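Side-chain contact in peroxiredoxin 5 (Alvinella pompejana, PDB 2XHF), which probably reduces hydrogen peroxide and organic hydroperoxides with a thiol as reductant, as an antioxidant enzyme of the peroxiredoxin family: residues A[22-27]-A[33-38]. Sequence-based numbering, arbitrary orientation.
Sequences DVLVYE and SFPIHD
The carboxylate of Asp22 lies flat over one face of the His37 imidazole, the two planes only 7° apart, with OD1 3.6 Å from CG of His37. CG of Asp22 stands anti to its own backbone N (chi1 -169°), which carries the carboxylate across the ring, while CB makes a CH-pi contact over the same ring. OD1 also takes a hydrogen bond from a water, and that water accepts one from the backbone N of His37. The imidazole NE2 is hydrogen-bonded to Ile20 O, which, with the stack, helps fix the ring's rotation. With an alanine in its place, the Asp22 carboxylate is likely to lose its stacking surface and Ile20 O its side-chain donor.

Further along, the backbones pair antiparallel. Ile36 N reaches Val23 O at 2.9 Å, with an N-H...O angle of 168°; Val25 and Phe34 exchange two bonds, Val25 N to Phe34 O (2.9 Å) and Phe34 N to Val25 O (3.0 Å). On the face carrying Val25 and Phe34, CG2 of Val25 meets CE1 of Phe34 at 3.9 Å. Glu27 OE1 approaches CZ of Phe34 obliquely at 3.3 Å. On the other face, CB of Ser33 sits over the Tyr26 ring in a CH-pi contact. Outside the pair, Arg105 holds the Glu27 carboxylate in a salt bridge and NE2 of His111 is hydrogen-bonded to the Tyr26 OH. CD2 of Leu24 lies 3.8 Å from CD of Pro35. Strands 24-26 and 33-35 form a beta hairpin, the Asp22-His37 stack lying beyond its paired strands; hydrogen-bonded through the Tyr26 backbone to Ala108 at the edge of the central mixed sheet, it is an N-terminal addition to the thioredoxin fold characteristic of peroxiredoxins.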
loop_
_atom_site.group_PDB
_atom_site.type_symbol
_atom_site.label_atom_id
_atom_site.label_comp_id
_atom_site.label_asym_id
_atom_site.label_seq_id
_atom_site.Cartn_x
_atom_site.Cartn_y
_atom_site.Cartn_z
ATOM N N ASP A 22 19.334 -1.359 13.856
ATOM C CA ASP A 22 19.053 -2.757 14.085
ATOM C C ASP A 22 17.568 -2.848 14.425
ATOM O O ASP A 22 17.193 -2.955 15.583
ATOM C CB ASP A 22 19.941 -3.204 15.267
ATOM C CG ASP A 22 19.970 -4.703 15.495
ATOM O OD1 ASP A 22 19.420 -5.492 14.688
ATOM O OD2 ASP A 22 20.609 -5.083 16.521
ATOM N N VAL A 23 16.716 -2.766 13.411
ATOM C CA VAL A 23 15.276 -2.822 13.643
ATOM C C VAL A 23 14.628 -3.902 12.792
ATOM O O VAL A 23 15.207 -4.371 11.809
ATOM C CB VAL A 23 14.591 -1.482 13.376
ATOM C CG1 VAL A 23 15.361 -0.324 14.009
ATOM C CG2 VAL A 23 14.451 -1.281 11.940
ATOM N N LEU A 24 13.438 -4.319 13.205
ATOM C CA LEU A 24 12.663 -5.319 12.478
ATOM C C LEU A 24 12.061 -4.748 11.209
ATOM O O LEU A 24 11.529 -3.628 11.202
ATOM C CB LEU A 24 11.521 -5.826 13.360
ATOM C CG LEU A 24 11.879 -6.709 14.546
ATOM C CD1 LEU A 24 10.593 -7.106 15.244
ATOM C CD2 LEU A 24 12.645 -7.942 14.084
ATOM N N VAL A 25 12.168 -5.509 10.128
ATOM C CA VAL A 25 11.455 -5.207 8.911
ATOM C C VAL A 25 10.631 -6.415 8.523
ATOM O O VAL A 25 10.761 -7.495 9.099
ATOM C CB VAL A 25 12.396 -4.773 7.766
ATOM C CG1 VAL A 25 13.096 -3.489 8.140
ATOM C CG2 VAL A 25 13.399 -5.864 7.470
ATOM N N TYR A 26 9.725 -6.208 7.574
ATOM C CA TYR A 26 8.769 -7.232 7.190
ATOM C C TYR A 26 8.969 -7.586 5.730
ATOM O O TYR A 26 9.438 -6.761 4.940
ATOM C CB TYR A 26 7.343 -6.709 7.424
ATOM C CG TYR A 26 7.101 -6.344 8.847
ATOM C CD1 TYR A 26 7.583 -5.142 9.371
ATOM C CD2 TYR A 26 6.393 -7.191 9.687
ATOM C CE1 TYR A 26 7.383 -4.824 10.700
ATOM C CE2 TYR A 26 6.194 -6.881 11.003
ATOM C CZ TYR A 26 6.680 -5.696 11.508
ATOM O OH TYR A 26 6.464 -5.390 12.832
ATOM N N GLU A 27 8.657 -8.818 5.367
ATOM C CA GLU A 27 8.796 -9.235 3.981
ATOM C C GLU A 27 7.678 -10.226 3.690
ATOM O O GLU A 27 7.445 -11.151 4.484
ATOM C CB GLU A 27 10.161 -9.884 3.772
ATOM C CG GLU A 27 10.499 -10.200 2.332
ATOM C CD GLU A 27 11.894 -10.801 2.187
ATOM O OE1 GLU A 27 12.458 -11.289 3.191
ATOM O OE2 GLU A 27 12.407 -10.795 1.059
ATOM N N SER A 33 8.783 -11.305 9.979
ATOM C CA SER A 33 9.610 -10.160 10.306
ATOM C C SER A 33 10.932 -10.614 10.902
ATOM O O SER A 33 11.059 -11.704 11.460
ATOM C CB SER A 33 8.914 -9.221 11.266
ATOM O OG SER A 33 8.585 -9.903 12.445
ATOM N N PHE A 34 11.930 -9.781 10.733
ATOM C CA PHE A 34 13.273 -10.155 11.139
ATOM C C PHE A 34 14.109 -8.879 11.177
ATOM O O PHE A 34 13.785 -7.881 10.511
ATOM C CB PHE A 34 13.888 -11.151 10.142
ATOM C CG PHE A 34 13.729 -10.732 8.716
ATOM C CD1 PHE A 34 14.654 -9.921 8.111
ATOM C CD2 PHE A 34 12.634 -11.146 7.983
ATOM C CE1 PHE A 34 14.518 -9.522 6.808
ATOM C CE2 PHE A 34 12.473 -10.748 6.670
ATOM C CZ PHE A 34 13.410 -9.918 6.079
ATOM N N PRO A 35 15.185 -8.897 11.959
ATOM C CA PRO A 35 16.056 -7.717 11.947
ATOM C C PRO A 35 16.643 -7.505 10.572
ATOM O O PRO A 35 17.080 -8.441 9.900
ATOM C CB PRO A 35 17.188 -8.114 12.920
ATOM C CG PRO A 35 16.592 -9.175 13.793
ATOM C CD PRO A 35 15.629 -9.928 12.922
ATOM N N ILE A 36 16.680 -6.263 10.143
ATOM C CA ILE A 36 17.306 -5.962 8.857
ATOM C C ILE A 36 18.773 -6.402 8.836
ATOM O O ILE A 36 19.320 -6.698 7.771
ATOM C CB ILE A 36 17.132 -4.482 8.480
ATOM C CG1 ILE A 36 17.493 -4.273 7.002
ATOM C CG2 ILE A 36 17.890 -3.544 9.396
ATOM C CD1 ILE A 36 17.142 -2.889 6.482
ATOM N N HIS A 37 19.419 -6.443 10.002
ATOM C CA HIS A 37 20.786 -6.967 10.065
ATOM C C HIS A 37 20.937 -8.370 9.479
ATOM O O HIS A 37 22.030 -8.744 9.048
ATOM C CB HIS A 37 21.297 -6.941 11.491
ATOM C CG HIS A 37 21.791 -5.600 11.917
ATOM N ND1 HIS A 37 22.682 -5.430 12.950
ATOM C CD2 HIS A 37 21.543 -4.361 11.427
ATOM C CE1 HIS A 37 22.941 -4.147 13.100
ATOM N NE2 HIS A 37 22.270 -3.476 12.183
ATOM N N ASP A 38 19.863 -9.162 9.478
ATOM C CA ASP A 38 19.949 -10.494 8.883
ATOM C C ASP A 38 20.289 -10.420 7.407
ATOM O O ASP A 38 20.890 -11.331 6.861
ATOM C CB ASP A 38 18.636 -11.271 9.011
ATOM C CG ASP A 38 18.308 -11.683 10.434
ATOM O OD1 ASP A 38 19.145 -11.534 11.352
ATOM O OD2 ASP A 38 17.189 -12.208 10.612
HETATM O O HOH W 1 18.407 -5.332 12.449
#